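PDB 3BJE: nucleoside phosphorylase, putative from Trypanosoma brucei, which acts as a homodimeric uridine phosphorylase, interconverting uridine plus phosphate with uracil plus ribose 1-phosphate. Local coordinates for residues F62-R68 against A79-G85; I107-E112 against M304-Q308; R145-S151 against T289-T295; A162-H166 against T216-C220; E190-V195 against L277-L281. Where two conformers were deposited one is given. Residue numbers count along the deposited sequence, not the author numbering.

Contact 1 (F62-R68 against A79-G85); sequences FDKDSIR and ATGTYKG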
# COMPACT_ATOMS: atom_id res chain seq x y z
N PHE A 62 -19.37 19.74 3.61
CA PHE A 62 -18.99 20.96 2.93
C PHE A 62 -20.20 21.87 2.80
O PHE A 62 -21.35 21.43 2.83
CB PHE A 62 -18.44 20.68 1.52
CG PHE A 62 -17.11 19.91 1.50
CD1 PHE A 62 -16.39 19.66 2.66
CD2 PHE A 62 -16.59 19.49 0.28
CE1 PHE A 62 -15.18 18.96 2.60
CE2 PHE A 62 -15.38 18.81 0.23
CZ PHE A 62 -14.68 18.56 1.38
N ASP A 63 -19.93 23.16 2.67
CA ASP A 63 -20.96 24.17 2.49
C ASP A 63 -21.90 23.78 1.34
O ASP A 63 -21.46 23.22 0.34
CB ASP A 63 -20.32 25.53 2.19
CG ASP A 63 -19.41 26.02 3.30
OD1 ASP A 63 -19.66 25.66 4.47
OD2 ASP A 63 -18.47 26.78 2.99
N LYS A 64 -23.19 24.07 1.50
CA LYS A 64 -24.21 23.66 0.53
C LYS A 64 -23.85 24.13 -0.88
O LYS A 64 -23.50 25.30 -1.09
CB LYS A 64 -25.59 24.16 0.97
CG LYS A 64 -26.72 23.94 -0.04
CD LYS A 64 -28.10 24.30 0.58
CE LYS A 64 -29.17 24.65 -0.47
NZ LYS A 64 -29.13 26.07 -0.98
N ASP A 65 -23.92 23.20 -1.83
CA ASP A 65 -23.65 23.45 -3.26
C ASP A 65 -22.25 23.98 -3.56
O ASP A 65 -22.02 24.59 -4.61
CB ASP A 65 -24.72 24.38 -3.84
CG ASP A 65 -26.12 23.78 -3.75
OD1 ASP A 65 -26.23 22.54 -3.88
OD2 ASP A 65 -27.09 24.54 -3.54
N SER A 66 -21.31 23.74 -2.66
CA SER A 66 -19.95 24.26 -2.83
C SER A 66 -19.03 23.29 -3.58
O SER A 66 -17.93 23.69 -3.96
CB SER A 66 -19.32 24.59 -1.48
OG SER A 66 -19.07 23.42 -0.72
N ILE A 67 -19.44 22.04 -3.76
CA ILE A 67 -18.59 21.07 -4.46
C ILE A 67 -18.48 21.49 -5.92
O ILE A 67 -19.48 21.57 -6.63
CB ILE A 67 -19.10 19.64 -4.33
CG1 ILE A 67 -19.05 19.22 -2.86
CG2 ILE A 67 -18.25 18.68 -5.18
CD1 ILE A 67 -19.71 17.90 -2.57
N ARG A 68 -17.26 21.80 -6.33
CA ARG A 68 -17.00 22.37 -7.66
C ARG A 68 -16.17 21.47 -8.57
O ARG A 68 -16.07 21.73 -9.77
CB ARG A 68 -16.30 23.73 -7.53
CG ARG A 68 -14.88 23.67 -6.96
CD ARG A 68 -14.28 25.04 -6.79
NE ARG A 68 -12.91 25.02 -6.29
CZ ARG A 68 -11.84 24.82 -7.05
NH1 ARG A 68 -11.97 24.63 -8.35
NH2 ARG A 68 -10.62 24.83 -6.50
N ALA A 79 -12.98 15.27 -3.82
CA ALA A 79 -14.04 16.26 -3.97
C ALA A 79 -13.54 17.54 -3.35
O ALA A 79 -12.94 17.52 -2.27
CB ALA A 79 -15.33 15.81 -3.28
N THR A 80 -13.81 18.66 -4.01
CA THR A 80 -13.36 19.97 -3.56
C THR A 80 -14.55 20.89 -3.43
O THR A 80 -15.29 21.07 -4.39
CB THR A 80 -12.35 20.56 -4.57
OG1 THR A 80 -11.20 19.71 -4.61
CG2 THR A 80 -11.97 21.99 -4.18
N GLY A 81 -14.75 21.43 -2.24
CA GLY A 81 -15.80 22.43 -1.99
C GLY A 81 -15.24 23.45 -1.03
O GLY A 81 -14.06 23.79 -1.09
N THR A 82 -16.09 23.95 -0.14
CA THR A 82 -15.68 24.88 0.90
C THR A 82 -16.29 24.45 2.22
O THR A 82 -17.30 23.74 2.24
CB THR A 82 -16.10 26.35 0.59
OG1 THR A 82 -17.54 26.43 0.50
CG2 THR A 82 -15.49 26.87 -0.70
N TYR A 83 -15.65 24.87 3.30
CA TYR A 83 -16.15 24.67 4.66
C TYR A 83 -16.05 26.00 5.36
O TYR A 83 -14.94 26.54 5.50
CB TYR A 83 -15.35 23.62 5.42
CG TYR A 83 -15.89 23.38 6.82
CD1 TYR A 83 -17.06 22.63 7.02
CD2 TYR A 83 -15.26 23.91 7.94
CE1 TYR A 83 -17.57 22.43 8.29
CE2 TYR A 83 -15.78 23.71 9.23
CZ TYR A 83 -16.92 22.96 9.39
OH TYR A 83 -17.43 22.75 10.66
N LYS A 84 -17.19 26.55 5.78
CA LYS A 84 -17.26 27.89 6.36
C LYS A 84 -16.58 28.90 5.45
O LYS A 84 -15.98 29.88 5.91
CB LYS A 84 -16.70 27.88 7.80
CG LYS A 84 -17.57 27.05 8.73
CD LYS A 84 -17.21 27.21 10.19
CE LYS A 84 -18.32 26.64 11.08
NZ LYS A 84 -17.97 26.58 12.55
N GLY A 85 -16.72 28.67 4.16
CA GLY A 85 -16.17 29.53 3.14
C GLY A 85 -14.74 29.28 2.71
O GLY A 85 -14.30 29.85 1.73
O HOH W 1 -13.25 25.18 -3.49
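Backbone hydrogen bonds join the loop 62-68 to strand residues 79-83 at two points. Asp63 N donates to Thr82 O at 2.7 Å, and Arg68 N donates to Thr80 O at 2.9 Å. Between them the loop bulges out as a type II beta turn from Asp63 to Ser66, closed by Ser66 N to Asp63 O at 3.0 Å. Side chains fill the rest. The Asp63 carboxylate gathers three bonds around the strand end: OD1 accepts from Lys84 N at 2.9 Å, while OD2 accepts from Gly85 N at 2.8 Å and from Thr82 OG1 at 2.7 Å. Ser66 OG accepts from Thr82 N at 3.1 Å and donates to Asp63 O at 2.6 Å. One water links Arg68 NE and Gly81 O, and Arg68 NH1 is hydrogen-bonded to Asp40 O. Packing is close at Gly81, where a CB would collide with Ser66 OG and Phe62 CD2. The Phe62 ring lies along the strand, with CE2 3.7 Å from Ala79 O. The contact lies at the margin of the fold, away from the active site. The loop follows helix 54-59 and leads into strand 69-73, which pairs with strand 76-83. Phe62 and Tyr83 both rest on Leu343 of helix 329-348.

Contact 2 (I107-E112 against M304-Q308); sequences IHALKE and MLGYQ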
# COMPACT_ATOMS: atom_id res chain seq x y z
N ILE A 107 0.15 15.47 -5.59
CA ILE A 107 -0.21 16.78 -5.01
C ILE A 107 0.94 17.79 -5.21
O ILE A 107 0.71 18.96 -5.56
CB ILE A 107 -0.59 16.65 -3.51
CG1 ILE A 107 -1.96 15.96 -3.36
CG2 ILE A 107 -0.59 18.04 -2.82
CD1 ILE A 107 -2.23 15.46 -1.93
N HIS A 108 2.17 17.35 -4.94
CA HIS A 108 3.35 18.21 -5.16
C HIS A 108 3.42 18.74 -6.58
O HIS A 108 3.58 19.95 -6.76
CB HIS A 108 4.63 17.46 -4.78
CG HIS A 108 5.87 18.27 -4.92
ND1 HIS A 108 5.97 19.55 -4.42
CD2 HIS A 108 7.07 17.99 -5.49
CE1 HIS A 108 7.17 20.03 -4.69
NE2 HIS A 108 7.86 19.10 -5.35
N ALA A 109 3.23 17.86 -7.56
CA ALA A 109 3.21 18.28 -8.96
C ALA A 109 2.02 19.20 -9.27
O ALA A 109 2.17 20.22 -9.95
CB ALA A 109 3.22 17.04 -9.89
N LEU A 110 0.84 18.87 -8.76
CA LEU A 110 -0.32 19.73 -9.01
C LEU A 110 -0.14 21.15 -8.45
O LEU A 110 -0.60 22.13 -9.05
CB LEU A 110 -1.59 19.09 -8.48
CG LEU A 110 -2.04 17.85 -9.26
CD1 LEU A 110 -3.19 17.19 -8.52
CD2 LEU A 110 -2.47 18.19 -10.67
N LYS A 111 0.51 21.25 -7.30
CA LYS A 111 0.70 22.56 -6.66
C LYS A 111 1.90 23.32 -7.17
O LYS A 111 1.88 24.56 -7.21
CB LYS A 111 0.76 22.40 -5.16
CG LYS A 111 -0.61 22.12 -4.57
CD LYS A 111 -1.50 23.38 -4.52
CE LYS A 111 -2.96 23.04 -4.27
NZ LYS A 111 -3.84 24.24 -4.28
N GLU A 112 2.97 22.62 -7.54
CA GLU A 112 4.25 23.30 -7.81
C GLU A 112 4.82 23.11 -9.22
O GLU A 112 5.81 23.77 -9.57
CB GLU A 112 5.27 22.94 -6.75
CG GLU A 112 4.89 23.40 -5.36
CD GLU A 112 6.01 23.25 -4.36
OE1 GLU A 112 7.11 23.80 -4.61
OE2 GLU A 112 5.77 22.63 -3.30
N MET A 304 9.27 17.03 4.45
CA MET A 304 10.33 17.17 3.45
C MET A 304 10.00 18.26 2.43
O MET A 304 10.89 19.01 2.02
CB MET A 304 10.61 15.82 2.77
CG MET A 304 11.60 15.89 1.62
SD MET A 304 12.17 14.24 1.21
CE MET A 304 13.43 14.07 2.48
N LEU A 305 8.72 18.33 2.03
CA LEU A 305 8.26 19.35 1.07
C LEU A 305 7.98 20.71 1.70
O LEU A 305 7.75 21.69 0.98
CB LEU A 305 6.99 18.89 0.36
CG LEU A 305 7.12 17.68 -0.53
CD1 LEU A 305 5.74 17.32 -1.08
CD2 LEU A 305 8.12 17.96 -1.63
N GLY A 306 8.00 20.79 3.03
CA GLY A 306 7.61 22.00 3.73
C GLY A 306 6.12 22.22 3.88
O GLY A 306 5.69 23.32 4.25
N TYR A 307 5.32 21.20 3.63
CA TYR A 307 3.88 21.28 3.81
C TYR A 307 3.55 20.89 5.25
O TYR A 307 4.20 20.01 5.82
CB TYR A 307 3.16 20.31 2.88
CG TYR A 307 3.37 20.49 1.38
CD1 TYR A 307 4.03 21.60 0.86
CD2 TYR A 307 2.87 19.56 0.48
CE1 TYR A 307 4.19 21.77 -0.51
CE2 TYR A 307 3.04 19.71 -0.91
CZ TYR A 307 3.71 20.81 -1.40
OH TYR A 307 3.88 20.98 -2.77
N GLN A 308 2.54 21.54 5.84
CA GLN A 308 2.13 21.25 7.20
C GLN A 308 1.19 20.05 7.18
O GLN A 308 0.16 20.09 6.50
CB GLN A 308 1.40 22.44 7.81
CG GLN A 308 2.20 23.73 7.74
CD GLN A 308 1.66 24.80 8.67
OE1 GLN A 308 0.54 24.68 9.19
NE2 GLN A 308 2.46 25.83 8.91
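His108 lies under the side chain of Leu305, whose CD2 sits 3.8 Å from the imidazole centroid and 5° off the ring normal. This is a CH-pi contact over the ring face. The same ring uses its edge for a polar contact: His108 ND1 donates to Tyr307 OH at 3.0 Å. The phenol in turn donates to Glu112 OE2, with Tyr307 OH 2.6 Å from that oxygen. His108 and Glu112 are one helical turn apart, so both reach the same hydroxyl. Ile107 adds a loose apolar touch, its CG2 4.4 Å from Tyr307 CE2. Tyr307 can point at helix 97-112 because helix 295-305 ends just before it. Gly306 closes that helix in a Schellman motif. At its backbone angles a CB would press on the carbonyl O of Leu305, which calls for glycine. The contact thus joins the C-terminal ends of two helices. It also borders the dimer interface. His108 NE2 accepts a hydrogen bond from Arg260 N of the second subunit, and Leu305 packs on Phe261 of that subunit. Glu112 OE2 also forms a salt bridge with Arg123 of its own chain. The chemistry is a chain of two hydrogen bonds in a buried place. ND1 of His108 carries a proton, the phenol both accepts and donates, and the Glu112 carboxylate receives the last bond while also pairing with Arg123.

Contact 3 (R145-S151 against T289-T295); sequences RLGTCGS and TNIEMET. With R1P (1-O-phosphono-alpha-D-ribofuranose), chain C; URA (uracil), chain D.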
# COMPACT_ATOMS: atom_id res chain seq x y z
N ARG A 145 -4.74 13.74 7.84
CA ARG A 145 -5.34 12.42 7.73
C ARG A 145 -6.39 12.24 8.81
O ARG A 145 -6.13 12.52 9.96
CB ARG A 145 -4.27 11.35 7.86
CG ARG A 145 -4.83 9.96 8.14
CD ARG A 145 -3.78 8.89 7.91
NE ARG A 145 -4.13 7.64 8.61
CZ ARG A 145 -5.17 6.87 8.31
NH1 ARG A 145 -5.39 5.78 9.04
NH2 ARG A 145 -6.01 7.16 7.31
N LEU A 146 -7.58 11.82 8.41
CA LEU A 146 -8.62 11.39 9.34
C LEU A 146 -8.88 9.91 9.05
O LEU A 146 -9.43 9.56 8.01
CB LEU A 146 -9.91 12.20 9.21
CG LEU A 146 -11.11 11.70 10.04
CD1 LEU A 146 -10.77 11.50 11.54
CD2 LEU A 146 -12.31 12.62 9.89
N GLY A 147 -8.42 9.05 9.96
CA GLY A 147 -8.41 7.64 9.71
C GLY A 147 -8.98 6.79 10.81
O GLY A 147 -9.68 7.29 11.70
N THR A 148 -8.73 5.49 10.71
CA THR A 148 -9.05 4.55 11.78
C THR A 148 -7.75 3.91 12.19
O THR A 148 -6.77 3.94 11.46
CB THR A 148 -10.06 3.47 11.34
OG1 THR A 148 -9.52 2.69 10.25
CG2 THR A 148 -11.41 4.11 10.96
N CYS A 149 -7.71 3.34 13.38
CA CYS A 149 -6.45 2.76 13.86
C CYS A 149 -6.65 1.76 14.97
O CYS A 149 -7.77 1.59 15.50
CB CYS A 149 -5.54 3.89 14.36
SG CYS A 149 -6.20 4.70 15.87
N GLY A 150 -5.57 1.08 15.33
CA GLY A 150 -5.52 0.30 16.56
C GLY A 150 -4.79 1.07 17.64
O GLY A 150 -4.06 2.03 17.33
N SER A 151 -5.02 0.70 18.90
CA SER A 151 -4.23 1.25 20.01
C SER A 151 -3.66 0.15 20.89
O SER A 151 -4.41 -0.73 21.33
CB SER A 151 -5.04 2.21 20.88
OG SER A 151 -4.26 2.65 21.99
N THR A 289 0.36 5.84 21.15
CA THR A 289 -1.08 5.88 21.28
C THR A 289 -1.82 5.06 20.23
O THR A 289 -2.95 4.65 20.44
CB THR A 289 -1.61 7.33 21.21
OG1 THR A 289 -0.97 8.02 20.13
CG2 THR A 289 -1.37 8.06 22.56
N ASN A 290 -1.23 4.88 19.05
CA ASN A 290 -1.95 4.18 18.01
C ASN A 290 -1.05 3.54 16.98
O ASN A 290 0.12 3.90 16.87
CB ASN A 290 -3.04 5.06 17.35
CG ASN A 290 -2.48 6.29 16.64
OD1 ASN A 290 -1.55 6.94 17.10
ND2 ASN A 290 -3.10 6.63 15.51
N ILE A 291 -1.63 2.60 16.24
CA ILE A 291 -0.95 1.89 15.15
C ILE A 291 -1.88 1.91 13.94
O ILE A 291 -3.07 1.61 14.06
CB ILE A 291 -0.69 0.41 15.50
CG1 ILE A 291 0.16 0.29 16.76
CG2 ILE A 291 -0.04 -0.33 14.30
CD1 ILE A 291 0.13 -1.12 17.40
N GLU A 292 -1.34 2.27 12.78
CA GLU A 292 -2.11 2.30 11.54
C GLU A 292 -1.14 2.19 10.34
O GLU A 292 0.02 1.72 10.51
CB GLU A 292 -3.04 3.54 11.48
CG GLU A 292 -2.40 4.88 11.85
CD GLU A 292 -1.42 5.34 10.80
OE1 GLU A 292 -1.89 5.98 9.83
OE2 GLU A 292 -0.22 5.03 10.95
N MET A 293 -1.56 2.59 9.14
CA MET A 293 -0.79 2.26 7.93
C MET A 293 -0.34 3.42 7.03
O MET A 293 0.24 3.17 5.98
CB MET A 293 -1.58 1.25 7.09
CG MET A 293 -1.78 -0.08 7.80
SD MET A 293 -2.73 -1.31 6.89
CE MET A 293 -1.64 -1.59 5.46
N GLU A 294 -0.57 4.68 7.43
CA GLU A 294 -0.25 5.84 6.57
C GLU A 294 0.56 6.99 7.17
O GLU A 294 1.21 7.73 6.45
CB GLU A 294 -1.55 6.42 5.99
CG GLU A 294 -2.26 5.49 5.00
CD GLU A 294 -3.35 4.62 5.62
OE1 GLU A 294 -4.00 5.05 6.59
OE2 GLU A 294 -3.58 3.47 5.14
N THR A 295 0.51 7.14 8.49
CA THR A 295 0.88 8.42 9.09
C THR A 295 2.36 8.75 9.00
O THR A 295 2.72 9.89 8.75
CB THR A 295 0.36 8.48 10.55
OG1 THR A 295 -1.06 8.55 10.51
CG2 THR A 295 0.87 9.72 11.29
C5 R1P C . -6.74 -0.77 7.37
O5 R1P C . -8.00 -1.35 7.74
C4 R1P C . -6.92 0.69 6.99
O4 R1P C . -7.65 1.41 8.00
C1 R1P C . -6.87 2.49 8.51
C2 R1P C . -5.42 2.06 8.22
O2 R1P C . -4.41 3.09 8.30
C3 R1P C . -5.58 1.40 6.85
O3 R1P C . -5.69 2.36 5.78
O1 R1P C . -7.25 3.80 7.97
P R1P C . -8.50 4.18 7.03
O1P R1P C . -8.13 3.39 5.76
O2P R1P C . -8.39 5.69 6.86
O3P R1P C . -9.77 3.69 7.64
N1 URA D . -6.30 0.12 11.19
C2 URA D . -5.07 -0.43 11.34
O2 URA D . -4.14 -0.22 10.50
N3 URA D . -4.84 -1.22 12.38
C4 URA D . -5.79 -1.50 13.28
O4 URA D . -5.50 -2.25 14.24
C5 URA D . -7.05 -0.95 13.14
C6 URA D . -7.28 -0.13 12.06
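This is a buried meeting of two strand ends at the active site. The axes of segments 145-151 and 289-292, on strands 142-151 and 284-292, cross at 121° and approach to 4.3 Å. A single antiparallel bridge joins them at Gly150 and Ile291. Gly150 N donates to Ile291 O at 2.9 Å, and Ile291 N donates to Gly150 O at 2.7 Å. Ser151 OG adds a bond to Thr289 O at 2.8 Å. Beyond the bridge the chains diverge, and charged side chains span the gap. Arg145 NE forms a salt bridge with Glu292 OE1 at 3.0 Å. That oxygen also accepts from Glu294 N at 3.0 Å, while Glu292 OE2 is hydrogen-bonded to Thr246 OG1. The ligands occupy the opening. Arg145 NH2 donates to phosphate oxygen O2P of R1P at 2.8 Å, and Thr148 OG1 donates to O3P at 2.8 Å. Met293 N donates to ribose O2 at 3.0 Å, and Glu294 OE2 accepts from ribose O3 in a very short bond of 2.5 Å. Gly150 leaves room for uracil, since a CB would clash with its O4. His34 and Arg74 of the second subunit also bind R1P. Phosphate, ribose and base sites placed around strand ends are characteristic of the nucleoside phosphorylase fold.

Contact 4 (A162-H166 against T216-C220); sequences AVTRH and TKSIC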
# COMPACT_ATOMS: atom_id res chain seq x y z
N ALA A 162 -7.21 9.47 18.30
CA ALA A 162 -5.79 9.48 18.61
C ALA A 162 -5.07 10.44 17.65
O ALA A 162 -5.01 10.21 16.42
CB ALA A 162 -5.22 8.09 18.51
N VAL A 163 -4.55 11.52 18.22
CA VAL A 163 -3.95 12.60 17.46
C VAL A 163 -2.44 12.40 17.46
O VAL A 163 -1.84 12.21 18.52
CB VAL A 163 -4.30 13.96 18.12
CG1 VAL A 163 -3.72 15.13 17.32
CG2 VAL A 163 -5.80 14.08 18.25
N THR A 164 -1.84 12.43 16.27
CA THR A 164 -0.41 12.19 16.12
C THR A 164 0.42 13.40 16.51
O THR A 164 0.11 14.52 16.06
CB THR A 164 -0.07 11.86 14.65
OG1 THR A 164 -0.77 10.67 14.26
CG2 THR A 164 1.45 11.68 14.44
N ARG A 165 1.41 13.20 17.39
CA ARG A 165 2.50 14.15 17.55
C ARG A 165 3.70 13.55 16.80
O ARG A 165 3.91 13.88 15.66
CB ARG A 165 2.81 14.47 19.01
CG ARG A 165 3.77 15.64 19.13
CD ARG A 165 4.13 15.99 20.56
NE ARG A 165 3.04 16.57 21.35
CZ ARG A 165 2.46 15.99 22.41
NH1 ARG A 165 2.82 14.78 22.81
NH2 ARG A 165 1.50 16.62 23.07
N HIS A 166 4.45 12.64 17.42
CA HIS A 166 5.55 11.97 16.72
C HIS A 166 5.05 10.71 16.02
O HIS A 166 3.97 10.22 16.30
CB HIS A 166 6.69 11.62 17.69
CG HIS A 166 7.29 12.83 18.35
ND1 HIS A 166 6.85 13.31 19.56
CD2 HIS A 166 8.26 13.69 17.94
CE1 HIS A 166 7.54 14.39 19.88
NE2 HIS A 166 8.42 14.64 18.92
N THR A 216 -1.14 19.68 14.92
CA THR A 216 -1.48 19.00 16.17
C THR A 216 -2.26 19.95 17.07
O THR A 216 -3.29 19.57 17.63
CB THR A 216 -0.23 18.49 16.92
OG1 THR A 216 0.51 17.60 16.07
CG2 THR A 216 -0.62 17.72 18.17
N LYS A 217 -1.77 21.19 17.20
CA LYS A 217 -2.41 22.20 18.06
C LYS A 217 -3.83 22.49 17.59
O LYS A 217 -4.76 22.56 18.40
CB LYS A 217 -1.59 23.49 18.08
CG LYS A 217 -2.08 24.55 19.08
CD LYS A 217 -1.47 25.92 18.76
CE LYS A 217 -1.77 26.94 19.85
NZ LYS A 217 -1.24 28.31 19.54
N SER A 218 -3.99 22.68 16.28
CA SER A 218 -5.29 22.96 15.68
C SER A 218 -6.30 21.84 15.93
O SER A 218 -7.44 22.10 16.32
CB SER A 218 -5.14 23.22 14.18
OG SER A 218 -4.40 24.40 13.92
N ILE A 219 -5.87 20.60 15.74
CA ILE A 219 -6.73 19.43 16.00
C ILE A 219 -7.20 19.40 17.47
O ILE A 219 -8.40 19.28 17.75
CB ILE A 219 -6.04 18.11 15.62
CG1 ILE A 219 -5.82 18.05 14.10
CG2 ILE A 219 -6.91 16.93 16.07
CD1 ILE A 219 -4.83 16.95 13.65
N CYS A 220 -6.26 19.55 18.40
CA CYS A 220 -6.57 19.52 19.83
C CYS A 220 -7.53 20.63 20.23
O CYS A 220 -8.48 20.41 20.98
CB CYS A 220 -5.30 19.60 20.67
SG CYS A 220 -4.25 18.15 20.44
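Here a helix packs on a strand of the central sheet in the alpha/beta fold of the phosphorylase superfamily. The axes of strand 162-164 and helix 216-220 run nearly antiparallel, at 159°, and come within 8.9 Å. Thr216 comes first on the helix and points at the strand. Its CG2 lies 4.1 Å from Val163 CG1, and its OG1 is 3.1 Å from Thr164 O, near the corner where the chain turns at Arg165 and His166. One turn on, Ile219 also faces the strand. It rests on Val163 and, on helix 329-348, touches Ile342 and Ala345. Cys220 follows at the margin of the patch and also touches Ile241 of strand 239-246. Val163 is therefore touched by all three helix residues, and it carries the largest covered area of the contact. The polar side chains of Thr164 and Arg165 have partners elsewhere. Thr164 OG1 is hydrogen-bonded to Thr244 OG1, and Arg165 forms a salt bridge with Glu286. The contact is plain core packing that lays helix 213-228 against the sheet. Its closest apolar approach is between Val163 CG2 and Ile219 CG2, at 3.8 Å, with Val163 CG1 4.4 Å from Cys220 SG.

Contact 5 (E190-V195 against L277-L281); sequences EIRRIV and LKFNL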
# COMPACT_ATOMS: atom_id res chain seq x y z
N GLU A 190 15.64 10.11 20.41
CA GLU A 190 15.32 9.37 21.63
C GLU A 190 14.25 8.30 21.37
O GLU A 190 14.37 7.17 21.82
CB GLU A 190 14.85 10.35 22.72
CG GLU A 190 14.51 9.70 24.06
CD GLU A 190 15.69 9.02 24.75
OE1 GLU A 190 16.86 9.08 24.27
OE2 GLU A 190 15.43 8.40 25.80
N ILE A 191 13.22 8.66 20.60
CA ILE A 191 12.21 7.68 20.20
C ILE A 191 12.87 6.51 19.47
O ILE A 191 12.64 5.35 19.81
CB ILE A 191 11.09 8.31 19.32
CG1 ILE A 191 10.22 9.25 20.16
CG2 ILE A 191 10.23 7.23 18.66
CD1 ILE A 191 9.26 10.13 19.36
N ARG A 192 13.70 6.80 18.48
CA ARG A 192 14.34 5.74 17.72
C ARG A 192 15.19 4.85 18.63
O ARG A 192 15.15 3.62 18.50
CB ARG A 192 15.18 6.27 16.58
CG ARG A 192 15.53 5.18 15.61
CD ARG A 192 16.25 5.70 14.40
NE ARG A 192 16.39 4.63 13.42
CZ ARG A 192 17.34 3.70 13.43
NH1 ARG A 192 18.28 3.69 14.37
NH2 ARG A 192 17.36 2.78 12.48
N ARG A 193 15.95 5.47 19.53
CA ARG A 193 16.82 4.72 20.45
C ARG A 193 15.99 3.77 21.30
O ARG A 193 16.33 2.60 21.44
CB ARG A 193 17.63 5.67 21.35
CG ARG A 193 18.55 4.95 22.33
CD ARG A 193 19.21 5.92 23.30
NE ARG A 193 18.32 6.37 24.37
CZ ARG A 193 18.15 5.74 25.54
NH1 ARG A 193 18.75 4.58 25.79
NH2 ARG A 193 17.33 6.25 26.45
N ILE A 194 14.91 4.28 21.90
CA ILE A 194 14.09 3.47 22.78
C ILE A 194 13.43 2.33 22.00
O ILE A 194 13.46 1.18 22.42
CB ILE A 194 13.03 4.34 23.52
CG1 ILE A 194 13.72 5.26 24.52
CG2 ILE A 194 11.99 3.48 24.23
CD1 ILE A 194 14.31 4.55 25.74
N VAL A 195 12.86 2.64 20.84
CA VAL A 195 12.21 1.60 20.04
C VAL A 195 13.22 0.53 19.59
O VAL A 195 12.92 -0.67 19.64
CB VAL A 195 11.49 2.21 18.79
CG1 VAL A 195 10.97 1.09 17.88
CG2 VAL A 195 10.34 3.10 19.23
N LEU A 277 6.37 1.18 26.14
CA LEU A 277 7.33 2.26 25.96
C LEU A 277 6.86 3.57 26.57
O LEU A 277 5.66 3.91 26.54
CB LEU A 277 7.68 2.47 24.47
CG LEU A 277 8.12 1.25 23.67
CD1 LEU A 277 8.49 1.63 22.29
CD2 LEU A 277 9.31 0.57 24.35
N LYS A 278 7.83 4.31 27.09
CA LYS A 278 7.64 5.67 27.54
C LYS A 278 8.81 6.47 26.99
O LYS A 278 9.97 6.09 27.18
CB LYS A 278 7.61 5.71 29.07
CG LYS A 278 6.39 5.04 29.66
CD LYS A 278 6.33 5.17 31.17
CE LYS A 278 4.99 4.67 31.69
NZ LYS A 278 3.84 5.43 31.11
N PHE A 279 8.50 7.54 26.27
CA PHE A 279 9.52 8.40 25.71
C PHE A 279 9.62 9.63 26.58
O PHE A 279 8.65 10.38 26.70
CB PHE A 279 9.15 8.80 24.28
CG PHE A 279 8.83 7.62 23.39
CD1 PHE A 279 9.74 6.58 23.23
CD2 PHE A 279 7.62 7.55 22.71
CE1 PHE A 279 9.46 5.51 22.44
CE2 PHE A 279 7.33 6.46 21.89
CZ PHE A 279 8.25 5.45 21.75
N ASN A 280 10.78 9.83 27.18
CA ASN A 280 11.05 11.03 27.98
C ASN A 280 11.54 12.12 27.06
O ASN A 280 12.74 12.23 26.78
CB ASN A 280 12.08 10.71 29.05
CG ASN A 280 11.56 9.71 30.07
OD1 ASN A 280 10.45 9.85 30.58
ND2 ASN A 280 12.36 8.69 30.36
N LEU A 281 10.60 12.92 26.56
CA LEU A 281 10.90 13.90 25.52
C LEU A 281 10.94 15.33 26.06
O LEU A 281 10.59 15.59 27.21
CB LEU A 281 9.90 13.74 24.37
CG LEU A 281 9.86 12.33 23.78
CD1 LEU A 281 8.91 12.27 22.58
CD2 LEU A 281 11.25 11.90 23.33
O HOH W 2 13.00 8.06 26.80
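Glu190 opens the helical segment and points toward strand 279-281. Its CB lies 4.0 Å from Leu281 CD2. Its carboxylate turns to Arg193 one turn on, in a salt bridge with Glu190 OE2 2.9 Å from Arg193 NH2. A water bridges the same OE2 to Asn280 N, at 2.6 and 2.9 Å. Ile191 comes next. Its CG1 sits over the face of the Phe279 ring, 4.0 Å from the centroid, as a CH-pi contact, and its CD1 meets Leu281 CD1 at 3.9 Å. Ile194 reaches the ring at its edge, with CG2 3.7 Å from Phe279 CE1 and 4.0 Å from Leu277 CD2. Val195 closes the row: its CG2 is 3.9 Å from Leu277 CD1 and 4.0 Å from Phe279 CZ. Phe279 thus fits among Ile191, Ile194 and Val195. The axes of 190-195 and 279-281 are almost antiparallel, at 162°, with a closest approach of 8.6 Å. Helix 186-198 packs alongside the edge strand 279-281, which pairs with strand 284-292. Ile191 and Val195 also touch Ile168 of strand 161-169. The chemistry is that of an apolar seam with a charged, hydrated margin. Direct contact between the two segments is by side-chain packing, and the polar link between them passes through water.

In the fold
Contacts 2, 3 and 4 are buried, while contacts 1 and 5 lie partly exposed on opposite sides of the chain's centre, about 42 Å apart between centres. Contacts 1, 3, 4 and 5 all reach the same large sheet. Contact 2 instead joins two helix ends beside the second subunit. Contacts 3 and 4 touch through Thr295 and Thr164, and contacts 4 and 5 through His166 and Ile191, so contact 4 touches both of the others. Chemistry follows place. Contact 3 puts charges and backbone bonds round the ligands, and contact 2 holds a buried hydrogen-bond chain. Contacts 4 and 5 are mainly apolar helix packing, whereas contact 1 is rich in loop-to-strand hydrogen bonds.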